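Local coordinates for protein glycogen accumulation regulator GarA (Mycobacterium tuberculosis, PDB 6I2P) that probably regulates glycogen accumulation and metabolic signalling through its FHA domain and serves as a substrate of the serine/threonine-protein kinase PknB, at residues C[28-33]-C[139-144]; C[108-113]-C[127-132]. The contacts are given in a common frame with arbitrary orientation. Residue numbers count along the deposited sequence, not the author numbering.

Contact 1: residues C[28-33]-C[139-144]; sequences ADFLSE and QIGKFR. With SO4 (sulfate ion), chain L.
This contact docks an irregular N-terminal segment, 28-33, onto the hairpin that joins strand 137-140 to strand 143-149 of the FHA domain, through side-chain hydrogen bonds to both backbone and side-chain atoms. The hairpin has a two-residue loop, Gly141-Lys142, forming a type II' beta turn from Ile140 to Phe143: Ile140 N to Phe143 O measures 3.2 Å, Phe143 N to Ile140 O 2.9 Å, and Gly141 holds the first corner with positive phi (phi 69°, psi -121°). Segment 28-33 is extended at Phe30 and Leu31 (psi 169° and 148°) and turns 3-10 at Ser32 and Glu33. The backbones stay apart (Leu31 CA to Lys142 CA 7.5 Å), so side chains bridge the gap. Gln139 (t, t) places OE1 2.9 Å from Ser32 N and 2.7 Å from Ser32 OG, both donors, while its NE2 donates to Glu33 OE1 at 3.1 Å. A water donates to Glu33 OE2 (2.7 Å) and to Gly141 O (2.8 Å). Arg144 (m, t, p) reaches the other end, NH2 donating to Ala28 O at 2.8 Å, NH1 more weakly at 3.1 Å. Between the two polar sites lies Leu31, its CD2 4.1 Å from Arg144 CD. Asp29 pairs with Arg63 and with Arg190 of the PknB chain. Lys142 NZ lies 2.8 Å from O1 of a sulfate, probably from the crystallisation liquor, that Arg138 of the PknB chain also binds. Because Gln139 and Arg144 bond Ser32 N and Ala28 O, the chemistry is consistent with holding the segment's backbone path at both ends, within the interface with PknB.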
# COMPACT_ATOMS: atom_id res chain seq x y z
N ALA C 28 -14.91 13.85 -4.45
CA ALA C 28 -15.75 12.70 -4.08
C ALA C 28 -15.42 11.41 -4.85
O ALA C 28 -15.68 10.31 -4.34
CB ALA C 28 -17.22 13.05 -4.23
N ASP C 29 -14.84 11.54 -6.05
CA ASP C 29 -14.45 10.44 -6.95
C ASP C 29 -13.30 9.57 -6.39
O ASP C 29 -13.10 8.44 -6.84
CB ASP C 29 -14.06 11.02 -8.32
CG ASP C 29 -13.90 10.00 -9.42
OD1 ASP C 29 -14.93 9.48 -9.90
OD2 ASP C 29 -12.75 9.72 -9.81
N PHE C 30 -12.56 10.08 -5.40
CA PHE C 30 -11.43 9.37 -4.81
C PHE C 30 -11.78 8.73 -3.48
O PHE C 30 -12.87 8.97 -2.96
CB PHE C 30 -10.23 10.31 -4.67
CG PHE C 30 -9.86 10.97 -5.98
CD1 PHE C 30 -9.20 10.25 -6.97
CD2 PHE C 30 -10.23 12.28 -6.25
CE1 PHE C 30 -8.89 10.84 -8.19
CE2 PHE C 30 -9.92 12.87 -7.47
CZ PHE C 30 -9.27 12.14 -8.44
N LEU C 31 -10.89 7.87 -2.96
CA LEU C 31 -11.10 7.25 -1.65
C LEU C 31 -10.85 8.30 -0.56
O LEU C 31 -10.04 9.21 -0.76
CB LEU C 31 -10.18 6.02 -1.45
CG LEU C 31 -10.50 4.77 -2.29
CD1 LEU C 31 -9.36 3.79 -2.25
CD2 LEU C 31 -11.78 4.07 -1.83
N SER C 32 -11.58 8.18 0.56
CA SER C 32 -11.58 9.08 1.71
C SER C 32 -10.21 9.45 2.27
O SER C 32 -10.02 10.59 2.70
CB SER C 32 -12.45 8.51 2.83
OG SER C 32 -13.72 8.09 2.37
N GLU C 33 -9.25 8.49 2.28
CA GLU C 33 -7.88 8.67 2.79
C GLU C 33 -7.14 9.83 2.12
O GLU C 33 -6.29 10.45 2.75
CB GLU C 33 -7.05 7.37 2.63
CG GLU C 33 -7.46 6.25 3.58
CD GLU C 33 -8.69 5.44 3.22
OE1 GLU C 33 -9.31 5.69 2.16
OE2 GLU C 33 -9.05 4.54 4.01
N GLN C 139 -17.82 3.96 3.26
CA GLN C 139 -16.55 3.38 2.84
C GLN C 139 -16.01 2.45 3.92
O GLN C 139 -15.73 2.89 5.04
CB GLN C 139 -15.51 4.44 2.43
CG GLN C 139 -14.38 3.87 1.59
CD GLN C 139 -13.17 4.76 1.51
OE1 GLN C 139 -13.19 5.84 0.93
NE2 GLN C 139 -12.08 4.30 2.09
N ILE C 140 -15.92 1.16 3.57
CA ILE C 140 -15.38 0.09 4.39
C ILE C 140 -14.28 -0.53 3.53
O ILE C 140 -14.58 -1.14 2.50
CB ILE C 140 -16.47 -0.92 4.86
CG1 ILE C 140 -17.44 -0.24 5.86
CG2 ILE C 140 -15.84 -2.17 5.48
CD1 ILE C 140 -18.78 -0.97 6.11
N GLY C 141 -13.04 -0.28 3.90
CA GLY C 141 -11.87 -0.71 3.15
C GLY C 141 -11.78 0.06 1.85
O GLY C 141 -11.76 1.29 1.85
N LYS C 142 -11.80 -0.67 0.74
CA LYS C 142 -11.80 -0.11 -0.61
C LYS C 142 -13.23 -0.18 -1.18
O LYS C 142 -13.44 0.15 -2.35
CB LYS C 142 -10.81 -0.85 -1.53
CG LYS C 142 -9.34 -0.62 -1.21
CD LYS C 142 -8.45 -1.34 -2.22
CE LYS C 142 -7.61 -2.43 -1.60
NZ LYS C 142 -6.91 -3.23 -2.63
N PHE C 143 -14.22 -0.63 -0.37
CA PHE C 143 -15.62 -0.71 -0.79
C PHE C 143 -16.31 0.63 -0.63
O PHE C 143 -16.23 1.25 0.43
CB PHE C 143 -16.39 -1.79 -0.01
CG PHE C 143 -16.09 -3.21 -0.40
CD1 PHE C 143 -15.09 -3.93 0.26
CD2 PHE C 143 -16.82 -3.85 -1.39
CE1 PHE C 143 -14.83 -5.26 -0.08
CE2 PHE C 143 -16.54 -5.18 -1.75
CZ PHE C 143 -15.55 -5.87 -1.08
N ARG C 144 -16.99 1.07 -1.68
CA ARG C 144 -17.77 2.30 -1.71
C ARG C 144 -19.22 1.87 -1.87
O ARG C 144 -19.66 1.51 -2.96
CB ARG C 144 -17.29 3.25 -2.82
CG ARG C 144 -15.99 3.98 -2.46
CD ARG C 144 -15.40 4.74 -3.64
NE ARG C 144 -16.32 5.76 -4.16
CZ ARG C 144 -15.97 7.00 -4.47
NH1 ARG C 144 -14.72 7.41 -4.30
NH2 ARG C 144 -16.88 7.85 -4.94
S SO4 L . -7.79 -6.85 -2.73
O1 SO4 L . -7.32 -5.81 -3.66
O2 SO4 L . -6.77 -7.90 -2.62
O3 SO4 L . -8.04 -6.26 -1.42
O4 SO4 L . -9.04 -7.43 -3.23
O HOH W 1 -10.06 2.08 3.97

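Contact 2: residues C[108-113]-C[127-132]; sequences EFNVVD and VDSAVL
Two neighbouring antiparallel strands of the FHA beta-sandwich meet here, 129-132 forming the edge of its mixed sheet within this chain. The axes of the two strand segments approach to 4.4 Å with N-to-C directions 153° apart. At the start of 108-113, Glu108 lays OE2 3.4 Å from Val131 CG1. Phe109 O then accepts from Leu132 N at 2.8 Å. Asn110 faces Val131 in a non-hydrogen-bonded pair, CA atoms 4.1 Å apart, and its p rotamer leads the amide away toward a weak bond with Glu105. Val111 and Ala130 form the central hydrogen-bonded pair, CA-CA 5.5 Å: Val111 N to Ala130 O is 2.9 Å and Ala130 N to Val111 O 3.0 Å. On the same face, together with Ala130 and Leu132, Val111 (p) packs CG1 4.0 Å from Leu132 CD2, and it also touches Phe102, Thr120 and Val122, the last two from the other sheet. Val112 pairs with Ser129 without hydrogen bonds, CA-CA 4.3 Å, on the face of Asn110 and Val131. Asp113 ends the run: its t side chain turns to Thr120, Ser116 and Gly115, while its backbone N donates to Asp128 O at 2.8 Å, with an N-H...O angle of 175°.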
# COMPACT_ATOMS: atom_id res chain seq x y z
N GLU C 108 -34.85 3.96 12.13
CA GLU C 108 -33.79 4.48 11.27
C GLU C 108 -32.52 3.63 11.34
O GLU C 108 -32.27 2.96 12.34
CB GLU C 108 -33.46 5.95 11.62
CG GLU C 108 -34.52 6.95 11.17
CD GLU C 108 -34.08 8.39 11.02
OE1 GLU C 108 -34.88 9.18 10.47
OE2 GLU C 108 -32.95 8.75 11.44
N PHE C 109 -31.71 3.69 10.28
CA PHE C 109 -30.46 2.94 10.21
C PHE C 109 -29.25 3.80 10.55
O PHE C 109 -29.25 5.01 10.31
CB PHE C 109 -30.29 2.29 8.83
CG PHE C 109 -31.28 1.19 8.54
CD1 PHE C 109 -31.00 -0.13 8.88
CD2 PHE C 109 -32.49 1.46 7.91
CE1 PHE C 109 -31.93 -1.15 8.62
CE2 PHE C 109 -33.41 0.45 7.65
CZ PHE C 109 -33.12 -0.85 8.00
N ASN C 110 -28.22 3.16 11.11
CA ASN C 110 -26.96 3.79 11.42
C ASN C 110 -25.80 2.83 11.24
O ASN C 110 -25.98 1.61 11.35
CB ASN C 110 -26.96 4.42 12.83
CG ASN C 110 -27.39 3.51 13.95
OD1 ASN C 110 -26.60 2.70 14.45
ND2 ASN C 110 -28.64 3.63 14.37
N VAL C 111 -24.61 3.35 10.91
CA VAL C 111 -23.40 2.54 10.78
C VAL C 111 -22.53 2.80 12.02
O VAL C 111 -22.48 3.93 12.52
CB VAL C 111 -22.63 2.71 9.43
CG1 VAL C 111 -22.11 4.13 9.24
CG2 VAL C 111 -21.49 1.69 9.31
N VAL C 112 -21.90 1.75 12.53
CA VAL C 112 -21.01 1.85 13.68
C VAL C 112 -19.74 1.04 13.43
O VAL C 112 -19.81 -0.11 13.00
CB VAL C 112 -21.74 1.50 15.01
CG1 VAL C 112 -22.11 0.02 15.10
CG2 VAL C 112 -20.93 1.94 16.22
N ASP C 113 -18.57 1.66 13.69
CA ASP C 113 -17.28 0.99 13.55
C ASP C 113 -17.05 0.25 14.85
O ASP C 113 -17.11 0.86 15.92
CB ASP C 113 -16.16 1.99 13.26
CG ASP C 113 -14.83 1.31 12.98
OD1 ASP C 113 -14.14 0.93 13.95
OD2 ASP C 113 -14.48 1.18 11.79
N VAL C 127 -15.79 8.30 10.72
CA VAL C 127 -16.79 8.24 11.79
C VAL C 127 -16.63 7.03 12.70
O VAL C 127 -16.13 5.98 12.28
CB VAL C 127 -18.26 8.33 11.27
CG1 VAL C 127 -18.56 9.66 10.59
CG2 VAL C 127 -18.63 7.15 10.37
N ASP C 128 -17.11 7.17 13.94
CA ASP C 128 -17.19 6.08 14.91
C ASP C 128 -18.61 5.52 14.73
O ASP C 128 -18.78 4.31 14.57
CB ASP C 128 -16.97 6.61 16.34
CG ASP C 128 -15.58 7.13 16.64
OD1 ASP C 128 -14.60 6.42 16.31
OD2 ASP C 128 -15.47 8.22 17.23
N SER C 129 -19.61 6.42 14.70
CA SER C 129 -21.02 6.11 14.50
C SER C 129 -21.71 7.24 13.74
O SER C 129 -21.46 8.42 14.02
CB SER C 129 -21.72 5.86 15.83
OG SER C 129 -21.80 7.04 16.60
N ALA C 130 -22.58 6.90 12.79
CA ALA C 130 -23.33 7.87 12.00
C ALA C 130 -24.68 7.34 11.59
O ALA C 130 -24.80 6.18 11.22
CB ALA C 130 -22.54 8.27 10.76
N VAL C 131 -25.71 8.21 11.64
CA VAL C 131 -27.08 7.91 11.22
C VAL C 131 -27.08 7.98 9.68
O VAL C 131 -26.48 8.90 9.11
CB VAL C 131 -28.10 8.91 11.84
CG1 VAL C 131 -29.51 8.72 11.29
CG2 VAL C 131 -28.10 8.82 13.37
N LEU C 132 -27.72 7.00 9.02
CA LEU C 132 -27.77 6.94 7.57
C LEU C 132 -29.09 7.43 6.97
O LEU C 132 -30.17 7.03 7.41
CB LEU C 132 -27.42 5.53 7.06
CG LEU C 132 -26.05 4.97 7.48
CD1 LEU C 132 -25.97 3.47 7.25
CD2 LEU C 132 -24.90 5.69 6.79

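How the contacts relate
From the N terminus, the chain passes through 28-33, where contact 1 opens, and runs through strands of both sheets before reaching 108-113, which opens contact 2. Only 13 residues, including strand 120-122, separate the two segments of contact 2, so 127-132 closes a short loop. Strand 137-140 follows, and 139-144 then closes contact 1 around everything between; contact 2 is therefore nested, not crossed. Contact 2 joins adjacent strands within the mixed sheet, whereas contact 1 ties the N-terminal segment to a hairpin of the six-stranded sheet. Their centres lie 16 Å apart, and their nearest atoms about 5 Å, without touching.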